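Local coordinates for protein catalase-3 (Neurospora crassa, PDB 4AJ9) that uses heme to break down hydrogen peroxide into oxygen and water, an activity that probably protects the cell from peroxide damage, at residues Thr323-Phe328 / Glu366-Asn371; Ile74-Gly79 / Asp94-Val99; Arg67-His72 / Phe254-Leu259. All coordinates share one frame; numbering follows the deposited sequence.

Interaction 1: Thr323-Phe328 / Glu366-Asn371; sequences TEQISF and EQLPIN. With HEM (protoporphyrin IX containing Fe), chain Y.
Ser327 and Asn371 make the polar join between these two segments. The backbone N of Ser327 donates to OD1 of Asn371 at 2.9 Å, an almost straight bond that lies in the carbonyl plane and lands on a lone pair. The amide's other branch, ND2, gives only a weak bond to Ser327 OG, 3.4 Å away. Asn371 CG stands anti to its own carbonyl carbon (chi1 -75°), which brings the amide beside the backbone of Ser327. OD1 also meets CG1 of Ile326 at 3.6 Å.

Beside this join, CD1 of Ile326 rests on CG1 of Ile370 at 3.8 Å, while the CG2 branch of Ile370 presses on the backbone N of Ile326. Further along, CD1 of Leu368 lies 4.0 Å from CD of Gln325, the two side chains crossing at about a right angle; NE2 of Gln325 bonds to Gln387 O of the second subunit. A water donates to both Ser327 O and Glu366 OE1, tying the segments a second time.

In the next shell, Arg125 bonds to Asn371 OD1 through NH1 and to Ser327 O through NH2, and ND2 of Asn371 donates to Phe365 O. Ser327 OG has its stronger partner in Gln356, which also bonds the heme.

One residue on, Phe328 belongs to the heme pocket: its ring edge, at CD2, comes 3.3 Å from propionate oxygen O1A, near the ring plane. Segment 323-328 thus reaches a heme propionate through Phe328, with 366-371 packed behind it, in the catalase fold, near Tyr352, the probable axial ligand of the iron.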
loop_
_atom_site.group_PDB
_atom_site.type_symbol
_atom_site.label_atom_id
_atom_site.label_comp_id
_atom_site.label_asym_id
_atom_site.label_seq_id
_atom_site.Cartn_x
_atom_site.Cartn_y
_atom_site.Cartn_z
ATOM N N THR C 323 -7.725 18.635 6.228
ATOM C CA THR C 323 -6.371 19.088 6.520
ATOM C C THR C 323 -5.305 17.994 6.342
ATOM O O THR C 323 -4.296 18.216 5.672
ATOM C CB THR C 323 -6.271 19.684 7.935
ATOM O OG1 THR C 323 -7.228 20.751 8.078
ATOM C CG2 THR C 323 -4.861 20.231 8.182
ATOM N N GLU C 324 -5.507 16.826 6.948
ATOM C CA GLU C 324 -4.481 15.780 6.860
ATOM C C GLU C 324 -4.309 15.237 5.437
ATOM O O GLU C 324 -3.182 15.013 4.983
ATOM C CB GLU C 324 -4.771 14.622 7.826
ATOM C CG GLU C 324 -3.621 13.611 7.919
ATOM C CD GLU C 324 -2.373 14.193 8.579
ATOM O OE1 GLU C 324 -2.500 15.232 9.267
ATOM O OE2 GLU C 324 -1.272 13.606 8.424
ATOM N N GLN C 325 -5.424 15.029 4.737
ATOM C CA GLN C 325 -5.391 14.435 3.409
ATOM C C GLN C 325 -5.013 15.393 2.274
ATOM O O GLN C 325 -4.581 14.944 1.229
ATOM C CB GLN C 325 -6.715 13.739 3.071
ATOM C CG GLN C 325 -6.934 12.426 3.817
ATOM C CD GLN C 325 -8.035 11.557 3.206
ATOM O OE1 GLN C 325 -7.842 10.360 2.981
ATOM N NE2 GLN C 325 -9.197 12.147 2.964
ATOM N N ILE C 326 -5.179 16.698 2.453
ATOM C CA ILE C 326 -4.857 17.605 1.353
ATOM C C ILE C 326 -3.394 17.441 0.902
ATOM O O ILE C 326 -2.490 17.323 1.727
ATOM C CB ILE C 326 -5.184 19.084 1.661
ATOM C CG1 ILE C 326 -5.233 19.887 0.351
ATOM C CG2 ILE C 326 -4.201 19.653 2.698
ATOM C CD1 ILE C 326 -5.748 21.351 0.502
ATOM N N SER C 327 -3.189 17.422 -0.413
ATOM C CA SER C 327 -1.891 17.109 -1.009
ATOM C C SER C 327 -1.428 18.277 -1.867
ATOM O O SER C 327 -1.857 18.397 -3.026
ATOM C CB SER C 327 -2.029 15.877 -1.916
ATOM O OG SER C 327 -2.414 14.724 -1.187
ATOM N N PHE C 328 -0.566 19.133 -1.322
ATOM C CA PHE C 328 -0.073 20.293 -2.070
ATOM C C PHE C 328 1.038 19.878 -3.026
ATOM O O PHE C 328 1.727 18.887 -2.785
ATOM C CB PHE C 328 0.460 21.374 -1.124
ATOM C CG PHE C 328 -0.611 22.088 -0.334
ATOM C CD1 PHE C 328 -1.279 23.186 -0.874
ATOM C CD2 PHE C 328 -0.916 21.691 0.959
ATOM C CE1 PHE C 328 -2.250 23.846 -0.141
ATOM C CE2 PHE C 328 -1.894 22.354 1.689
ATOM C CZ PHE C 328 -2.552 23.430 1.133
ATOM N N GLU C 366 -5.860 12.705 -6.301
ATOM C CA GLU C 366 -6.478 13.959 -6.760
ATOM C C GLU C 366 -8.007 13.858 -6.766
ATOM O O GLU C 366 -8.695 14.866 -6.926
ATOM C CB GLU C 366 -5.964 14.421 -8.139
ATOM C CG GLU C 366 -4.439 14.621 -8.246
ATOM C CD GLU C 366 -3.934 15.901 -7.589
ATOM O OE1 GLU C 366 -4.375 16.252 -6.473
ATOM O OE2 GLU C 366 -3.078 16.574 -8.196
ATOM N N GLN C 367 -8.526 12.645 -6.588
ATOM C CA GLN C 367 -9.968 12.422 -6.543
ATOM C C GLN C 367 -10.582 12.647 -5.154
ATOM O O GLN C 367 -11.803 12.754 -5.025
ATOM C CB GLN C 367 -10.315 11.021 -7.072
ATOM C CG GLN C 367 -9.885 10.792 -8.510
ATOM C CD GLN C 367 -10.400 9.481 -9.080
ATOM O OE1 GLN C 367 -10.623 8.516 -8.351
ATOM N NE2 GLN C 367 -10.600 9.447 -10.397
ATOM N N LEU C 368 -9.750 12.747 -4.118
ATOM C CA LEU C 368 -10.265 13.014 -2.780
ATOM C C LEU C 368 -10.973 14.367 -2.781
ATOM O O LEU C 368 -10.527 15.301 -3.439
ATOM C CB LEU C 368 -9.137 13.011 -1.752
ATOM C CG LEU C 368 -8.433 11.661 -1.596
ATOM C CD1 LEU C 368 -7.211 11.789 -0.695
ATOM C CD2 LEU C 368 -9.408 10.622 -1.046
ATOM N N PRO C 369 -12.084 14.476 -2.049
ATOM C CA PRO C 369 -12.847 15.732 -2.095
ATOM C C PRO C 369 -11.976 16.978 -1.911
ATOM O O PRO C 369 -12.137 17.948 -2.657
ATOM C CB PRO C 369 -13.836 15.573 -0.943
ATOM C CG PRO C 369 -14.068 14.068 -0.886
ATOM C CD PRO C 369 -12.699 13.480 -1.153
ATOM N N ILE C 370 -11.063 16.957 -0.947
ATOM C CA ILE C 370 -10.265 18.158 -0.654
ATOM C C ILE C 370 -9.234 18.466 -1.750
ATOM O O ILE C 370 -8.803 19.611 -1.897
ATOM C CB ILE C 370 -9.572 18.075 0.743
ATOM C CG1 ILE C 370 -8.991 19.436 1.158
ATOM C CG2 ILE C 370 -8.505 16.996 0.758
ATOM C CD1 ILE C 370 -10.049 20.475 1.565
ATOM N N ASN C 371 -8.853 17.449 -2.526
ATOM C CA ASN C 371 -7.921 17.634 -3.642
ATOM C C ASN C 371 -8.580 17.931 -4.993
ATOM O O ASN C 371 -7.932 18.442 -5.901
ATOM C CB ASN C 371 -7.004 16.420 -3.777
ATOM C CG ASN C 371 -5.939 16.384 -2.708
ATOM O OD1 ASN C 371 -5.427 17.426 -2.298
ATOM N ND2 ASN C 371 -5.602 15.186 -2.245
HETATM C CHA HEM Y . 5.992 19.639 2.232
HETATM C CHB HEM Y . 7.432 24.246 1.607
HETATM C CHC HEM Y . 11.578 22.644 -0.319
HETATM C CHD HEM Y . 9.763 18.156 -0.496
HETATM C C1A HEM Y . 6.026 21.021 2.280
HETATM C C2A HEM Y . 5.017 21.897 2.862
HETATM C C3A HEM Y . 5.428 23.167 2.700
HETATM C C4A HEM Y . 6.694 23.141 1.994
HETATM C CMA HEM Y . 4.700 24.456 3.151
HETATM C CAA HEM Y . 3.730 21.421 3.589
HETATM C CBA HEM Y . 2.505 21.493 2.682
HETATM C CGA HEM Y . 1.293 21.117 3.492
HETATM O O1A HEM Y . 0.736 20.014 3.275
HETATM O O2A HEM Y . 0.883 21.923 4.371
HETATM C C1B HEM Y . 8.661 24.216 0.975
HETATM C C2B HEM Y . 9.389 25.369 0.475
HETATM C C3B HEM Y . 10.549 24.933 -0.040
HETATM C C4B HEM Y . 10.572 23.489 0.095
HETATM C CMB HEM Y . 8.855 26.815 0.586
HETATM C CAB HEM Y . 11.675 25.739 -0.732
HETATM C CBB HEM Y . 11.407 26.904 -1.335
HETATM C C1C HEM Y . 11.403 21.311 -0.606
HETATM C C2C HEM Y . 12.267 20.494 -1.446
HETATM C C3C HEM Y . 11.759 19.259 -1.462
HETATM C C4C HEM Y . 10.547 19.261 -0.684
HETATM C CMC HEM Y . 13.560 20.973 -2.132
HETATM C CAC HEM Y . 12.258 18.028 -2.229
HETATM C CBC HEM Y . 12.852 18.194 -3.413
HETATM C C1D HEM Y . 8.604 18.123 0.222
HETATM C C2D HEM Y . 7.806 16.939 0.408
HETATM C C3D HEM Y . 6.632 17.401 1.260
HETATM C C4D HEM Y . 6.834 18.814 1.495
HETATM C CMD HEM Y . 8.104 15.530 -0.146
HETATM C CAD HEM Y . 5.458 16.539 1.751
HETATM C CBD HEM Y . 4.311 16.754 0.770
HETATM C CGD HEM Y . 3.168 15.842 1.125
HETATM O O1D HEM Y . 2.022 16.146 0.716
HETATM O O2D HEM Y . 3.402 14.834 1.841
HETATM N NA HEM Y . 7.026 21.818 1.759
HETATM N NB HEM Y . 9.410 23.096 0.720
HETATM N NC HEM Y . 10.363 20.523 -0.164
HETATM N ND HEM Y . 8.008 19.202 0.863
HETATM FE FE HEM Y . 8.641 21.202 0.717
HETATM O O HOH W 1 -1.838 16.588 -5.124
#

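Interaction 2: Ile74-Gly79 / Asp94-Val99; sequences IFTSYG and DKQTPV
Asp94 meets strand 74-77 with its backbone: its N donates to Ser77 O at 2.8 Å, and its CA lies against the CG2 methyl of Thr76. Lys95 follows with its carbonyl, which accepts from Ser77 N at 3.0 Å and also receives a CA-H...O contact from Thr76. The lysine's extended side chain leads off to Ser88 O.

Gln96 pairs with Thr76 in a non-hydrogen-bonded position, and here the side chains do the bonding. They lie side by side, pointing the same way, and NE2 of Gln96 donates to Thr76 OG1 at 3.1 Å, with the hydroxyl 21° out of the amide plane. Thr76 OG1 stands anti to its own carbonyl carbon (chi1 -55°), which brings it to the amide. On the same face, CB of Gln96 touches CG2 of Ile74 at 3.8 Å.

Thr97 and Phe75 form the hydrogen-bonded pair, N to O in both directions; the bond from Phe75 N to Thr97 O is nearly straight at 176°. Pro98 has no N-H to give and sits opposite Ile74, whose CD1 approaches its CA. Val99 ends the run, its CG1 packed on Phe75 CB at 3.7 Å.

These are neighbouring antiparallel strands of the catalase beta-barrel. Strand 305-314 bonds to the backbone of Ile74 and Thr76, and strand 121-128 to Pro98, while Phe75 meets Phe126 edge-to-face and packs on Leu273 of strand 270-278.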
loop_
_atom_site.group_PDB
_atom_site.type_symbol
_atom_site.label_atom_id
_atom_site.label_comp_id
_atom_site.label_asym_id
_atom_site.label_seq_id
_atom_site.Cartn_x
_atom_site.Cartn_y
_atom_site.Cartn_z
ATOM N N ILE C 74 -11.497 32.503 1.050
ATOM C CA ILE C 74 -11.736 33.061 -0.270
ATOM C C ILE C 74 -10.613 34.030 -0.616
ATOM O O ILE C 74 -10.150 34.784 0.239
ATOM C CB ILE C 74 -13.083 33.818 -0.328
ATOM C CG1 ILE C 74 -14.239 32.906 0.089
ATOM C CG2 ILE C 74 -13.327 34.381 -1.731
ATOM C CD1 ILE C 74 -14.645 31.912 -0.960
ATOM N N PHE C 75 -10.162 33.985 -1.864
ATOM C CA PHE C 75 -9.238 34.983 -2.379
ATOM C C PHE C 75 -10.001 35.888 -3.340
ATOM O O PHE C 75 -10.784 35.420 -4.158
ATOM C CB PHE C 75 -8.036 34.349 -3.093
ATOM C CG PHE C 75 -7.242 35.327 -3.918
ATOM C CD1 PHE C 75 -6.279 36.127 -3.331
ATOM C CD2 PHE C 75 -7.486 35.465 -5.285
ATOM C CE1 PHE C 75 -5.561 37.044 -4.084
ATOM C CE2 PHE C 75 -6.763 36.374 -6.046
ATOM C CZ PHE C 75 -5.798 37.164 -5.443
ATOM N N THR C 76 -9.761 37.185 -3.234
ATOM C CA THR C 76 -10.398 38.154 -4.116
ATOM C C THR C 76 -9.334 38.967 -4.824
ATOM O O THR C 76 -8.452 39.551 -4.188
ATOM C CB THR C 76 -11.294 39.121 -3.334
ATOM O OG1 THR C 76 -12.250 38.374 -2.567
ATOM C CG2 THR C 76 -12.038 40.060 -4.307
ATOM N N SER C 77 -9.400 38.992 -6.146
ATOM C CA SER C 77 -8.456 39.792 -6.908
ATOM C C SER C 77 -8.830 41.265 -6.807
ATOM O O SER C 77 -10.009 41.617 -6.841
ATOM C CB SER C 77 -8.407 39.337 -8.367
ATOM O OG SER C 77 -7.482 40.122 -9.100
ATOM N N TYR C 78 -7.827 42.119 -6.643
ATOM C CA TYR C 78 -8.054 43.563 -6.624
ATOM C C TYR C 78 -8.174 44.158 -8.025
ATOM O O TYR C 78 -8.473 45.337 -8.179
ATOM C CB TYR C 78 -6.945 44.277 -5.848
ATOM C CG TYR C 78 -7.078 44.150 -4.345
ATOM C CD1 TYR C 78 -8.201 43.562 -3.776
ATOM C CD2 TYR C 78 -6.086 44.617 -3.500
ATOM C CE1 TYR C 78 -8.334 43.449 -2.401
ATOM C CE2 TYR C 78 -6.208 44.511 -2.132
ATOM C CZ TYR C 78 -7.329 43.928 -1.588
ATOM O OH TYR C 78 -7.432 43.828 -0.221
ATOM N N GLY C 79 -7.942 43.354 -9.052
ATOM C CA GLY C 79 -8.052 43.877 -10.396
ATOM C C GLY C 79 -7.901 42.857 -11.494
ATOM O O GLY C 79 -7.805 41.659 -11.257
ATOM N N ASP C 94 -12.373 42.014 -8.357
ATOM C CA ASP C 94 -13.379 41.395 -7.494
ATOM C C ASP C 94 -13.651 39.906 -7.768
ATOM O O ASP C 94 -14.560 39.325 -7.182
ATOM C CB ASP C 94 -14.686 42.195 -7.517
ATOM C CG ASP C 94 -14.520 43.612 -6.948
ATOM O OD1 ASP C 94 -13.658 43.816 -6.067
ATOM O OD2 ASP C 94 -15.255 44.523 -7.382
ATOM N N LYS C 95 -12.870 39.290 -8.644
ATOM C CA LYS C 95 -13.033 37.859 -8.910
ATOM C C LYS C 95 -12.663 37.047 -7.680
ATOM O O LYS C 95 -11.595 37.230 -7.105
ATOM C CB LYS C 95 -12.164 37.431 -10.086
ATOM C CG LYS C 95 -12.364 35.993 -10.544
ATOM C CD LYS C 95 -11.710 35.815 -11.914
ATOM C CE LYS C 95 -11.984 34.452 -12.520
ATOM N NZ LYS C 95 -11.429 34.389 -13.925
ATOM N N GLN C 96 -13.551 36.144 -7.285
ATOM C CA GLN C 96 -13.340 35.357 -6.078
ATOM C C GLN C 96 -13.045 33.899 -6.390
ATOM O O GLN C 96 -13.664 33.302 -7.273
ATOM C CB GLN C 96 -14.552 35.469 -5.158
ATOM C CG GLN C 96 -14.854 36.904 -4.795
ATOM C CD GLN C 96 -15.756 37.028 -3.601
ATOM O OE1 GLN C 96 -16.805 36.393 -3.536
ATOM N NE2 GLN C 96 -15.352 37.860 -2.638
ATOM N N THR C 97 -12.090 33.341 -5.652
ATOM C CA THR C 97 -11.672 31.958 -5.825
ATOM C C THR C 97 -11.569 31.299 -4.458
ATOM O O THR C 97 -10.920 31.837 -3.578
ATOM C CB THR C 97 -10.284 31.889 -6.481
ATOM O OG1 THR C 97 -10.313 32.566 -7.740
ATOM C CG2 THR C 97 -9.843 30.429 -6.688
ATOM N N PRO C 98 -12.198 30.125 -4.281
ATOM C CA PRO C 98 -12.024 29.409 -3.009
ATOM C C PRO C 98 -10.566 29.043 -2.774
ATOM O O PRO C 98 -9.844 28.745 -3.728
ATOM C CB PRO C 98 -12.831 28.122 -3.203
ATOM C CG PRO C 98 -13.757 28.401 -4.384
ATOM C CD PRO C 98 -13.025 29.377 -5.244
ATOM N N VAL C 99 -10.144 29.058 -1.514
ATOM C CA VAL C 99 -8.797 28.629 -1.164
ATOM C C VAL C 99 -8.829 27.679 0.025
ATOM O O VAL C 99 -9.807 27.628 0.783
ATOM C CB VAL C 99 -7.867 29.822 -0.823
ATOM C CG1 VAL C 99 -7.872 30.851 -1.958
ATOM C CG2 VAL C 99 -8.278 30.483 0.504
#

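Interaction 3: Arg67-His72 / Phe254-Leu259; sequences RGAGAH and FHRQDL
Arg67 lays its guanidinium flat on that of Arg256, the planes only 6° apart and the centres 3.6 Å from each other. NH1 of Arg67 sits over the centre of the Arg256 group, whereas NH2 of Arg256 falls toward the rim of the Arg67 group. Arg67 reaches there with CG anti to the backbone N (chi1 180°) and a bend at chi2. Two like charges stacked this closely would probably repel, but acids stand around them: Asp253 and Asp114 form salt bridges with Arg67, and Glu165 of the third subunit pairs with Arg256 NH1. An alanine in place of Arg67 would probably leave that face of the Arg256 guanidinium without its stacking partner and Asp253 without its salt-bridge mate.

Gly68 brings its carbonyl oxygen 2.7 Å from Arg256 NH2, at an angle too poor for a hydrogen bond; that oxygen is bonded instead to Tyr319 OH. A water does join the two residues, accepting from Gly68 N and from Arg256 NH2, both at 3.1 Å, at the edge of the guanidinium and in its plane.

Ala69 points its methyl at the helix, where CB meets CB of Arg256 at 3.4 Å, a tight approach made possible by a side chain no larger than a methyl. From Ala69 O onward Leu259 takes over: its CD2 lies 4.3 Å from Gly70 C, and 4.4 Å from CB of Ala71.

Helix segment 254-259 runs nearly parallel to strand 68-72, at 9°, with the axes 8.3 Å apart. Ala69 and Ala71 bond by their backbones to Phe103 and Val101 of strand 96-104, and Arg67, just before the strand, to Thr105. Asp114, from a loop, accepts from Arg256 N and bridges to Arg67 NE.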
loop_
_atom_site.group_PDB
_atom_site.type_symbol
_atom_site.label_atom_id
_atom_site.label_comp_id
_atom_site.label_asym_id
_atom_site.label_seq_id
_atom_site.Cartn_x
_atom_site.Cartn_y
_atom_site.Cartn_z
ATOM N N ARG C 67 3.491 18.382 11.105
ATOM C CA ARG C 67 2.703 19.135 12.091
ATOM C C ARG C 67 2.118 20.420 11.507
ATOM O O ARG C 67 2.853 21.333 11.128
ATOM C CB ARG C 67 3.574 19.473 13.307
ATOM C CG ARG C 67 2.863 20.276 14.416
ATOM C CD ARG C 67 1.750 19.492 15.103
ATOM N NE ARG C 67 1.053 20.332 16.094
ATOM C CZ ARG C 67 0.067 19.928 16.886
ATOM N NH1 ARG C 67 -0.371 18.672 16.845
ATOM N NH2 ARG C 67 -0.494 20.796 17.726
ATOM N N GLY C 68 0.795 20.493 11.412
ATOM C CA GLY C 68 0.178 21.721 10.947
ATOM C C GLY C 68 -1.331 21.718 11.005
ATOM O O GLY C 68 -1.944 20.741 11.432
ATOM N N ALA C 69 -1.926 22.819 10.562
ATOM C CA ALA C 69 -3.360 23.000 10.633
ATOM C C ALA C 69 -3.808 23.947 9.534
ATOM O O ALA C 69 -3.042 24.804 9.082
ATOM C CB ALA C 69 -3.761 23.540 12.011
ATOM N N GLY C 70 -5.044 23.793 9.084
ATOM C CA GLY C 70 -5.499 24.583 7.965
ATOM C C GLY C 70 -6.938 25.047 8.017
ATOM O O GLY C 70 -7.693 24.704 8.938
ATOM N N ALA C 71 -7.316 25.834 7.011
ATOM C CA ALA C 71 -8.662 26.392 6.947
ATOM C C ALA C 71 -9.056 26.731 5.523
ATOM O O ALA C 71 -8.193 26.908 4.661
ATOM C CB ALA C 71 -8.774 27.635 7.837
ATOM N N HIS C 72 -10.364 26.806 5.287
ATOM C CA HIS C 72 -10.910 27.254 4.006
ATOM C C HIS C 72 -11.083 28.765 3.996
ATOM O O HIS C 72 -11.249 29.385 5.044
ATOM C CB HIS C 72 -12.280 26.619 3.747
ATOM C CG HIS C 72 -12.246 25.123 3.623
ATOM N ND1 HIS C 72 -12.196 24.475 2.406
ATOM C CD2 HIS C 72 -12.269 24.149 4.565
ATOM C CE1 HIS C 72 -12.180 23.168 2.604
ATOM N NE2 HIS C 72 -12.226 22.944 3.905
ATOM N N PHE C 254 -1.279 25.339 20.518
ATOM C CA PHE C 254 -1.494 26.778 20.646
ATOM C C PHE C 254 -1.863 27.418 19.308
ATOM O O PHE C 254 -2.823 28.190 19.220
ATOM C CB PHE C 254 -0.237 27.427 21.232
ATOM C CG PHE C 254 -0.338 28.933 21.422
ATOM C CD1 PHE C 254 -1.124 29.472 22.439
ATOM C CD2 PHE C 254 0.406 29.798 20.627
ATOM C CE1 PHE C 254 -1.199 30.846 22.632
ATOM C CE2 PHE C 254 0.340 31.172 20.818
ATOM C CZ PHE C 254 -0.471 31.697 21.827
ATOM N N HIS C 255 -1.104 27.108 18.262
ATOM C CA HIS C 255 -1.332 27.759 16.969
ATOM C C HIS C 255 -2.582 27.242 16.248
ATOM O O HIS C 255 -3.348 28.025 15.679
ATOM C CB HIS C 255 -0.108 27.648 16.059
ATOM C CG HIS C 255 1.038 28.521 16.471
ATOM N ND1 HIS C 255 2.317 28.348 15.985
ATOM C CD2 HIS C 255 1.099 29.577 17.321
ATOM C CE1 HIS C 255 3.118 29.254 16.522
ATOM N NE2 HIS C 255 2.403 30.009 17.339
ATOM N N ARG C 256 -2.792 25.930 16.243
ATOM C CA ARG C 256 -4.000 25.432 15.603
ATOM C C ARG C 256 -5.249 25.877 16.367
ATOM O O ARG C 256 -6.281 26.111 15.757
ATOM C CB ARG C 256 -3.975 23.913 15.374
ATOM C CG ARG C 256 -3.952 23.044 16.606
ATOM C CD ARG C 256 -4.061 21.556 16.215
ATOM N NE ARG C 256 -2.999 21.171 15.275
ATOM C CZ ARG C 256 -2.818 19.944 14.796
ATOM N NH1 ARG C 256 -3.624 18.955 15.159
ATOM N NH2 ARG C 256 -1.818 19.703 13.955
ATOM N N GLN C 257 -5.158 25.984 17.693
ATOM C CA GLN C 257 -6.277 26.524 18.462
ATOM C C GLN C 257 -6.509 28.008 18.134
ATOM O O GLN C 257 -7.656 28.448 17.987
ATOM C CB GLN C 257 -6.062 26.332 19.971
ATOM C CG GLN C 257 -7.294 26.660 20.821
ATOM C CD GLN C 257 -8.366 25.573 20.752
ATOM O OE1 GLN C 257 -8.164 24.457 21.242
ATOM N NE2 GLN C 257 -9.513 25.898 20.153
ATOM N N ASP C 258 -5.428 28.780 18.028
ATOM C CA ASP C 258 -5.541 30.216 17.737
ATOM C C ASP C 258 -6.281 30.446 16.410
ATOM O O ASP C 258 -7.188 31.269 16.320
ATOM C CB ASP C 258 -4.153 30.879 17.726
ATOM C CG ASP C 258 -4.161 32.250 17.083
ATOM O OD1 ASP C 258 -4.283 32.332 15.838
ATOM O OD2 ASP C 258 -4.046 33.254 17.820
ATOM N N LEU C 259 -5.902 29.702 15.382
ATOM C CA LEU C 259 -6.530 29.842 14.066
ATOM C C LEU C 259 -7.998 29.430 14.113
ATOM O O LEU C 259 -8.880 30.120 13.574
ATOM C CB LEU C 259 -5.779 28.973 13.052
ATOM C CG LEU C 259 -6.329 28.951 11.631
ATOM C CD1 LEU C 259 -6.311 30.343 11.042
ATOM C CD2 LEU C 259 -5.522 27.979 10.781
HETATM O O HOH W 2 -0.400 17.651 12.038
#

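Overall arrangement
Interactions 2 and 3 share strand 68-77: interaction 3 uses its start, near the heme, and interaction 2 its far end, with centres 22 Å apart and a light touch between Val99 O and His72 CB at 4.0 Å. Interaction 2 is nested inside the chain loop that interaction 3 closes. Interaction 1 comes later in the chain, yet packs on the same strand, with Ile370 CD1 3.6 Å from His72 CE1 and Thr323 CG2 3.7 Å from Gly70 N. Interaction 1 reaches the heme itself through Phe328; Gly68 of interaction 3 is about 7 Å from the heme and from the side chain of His65, predicted active-site residue, and the Val99 side chain about 13 Å from the heme.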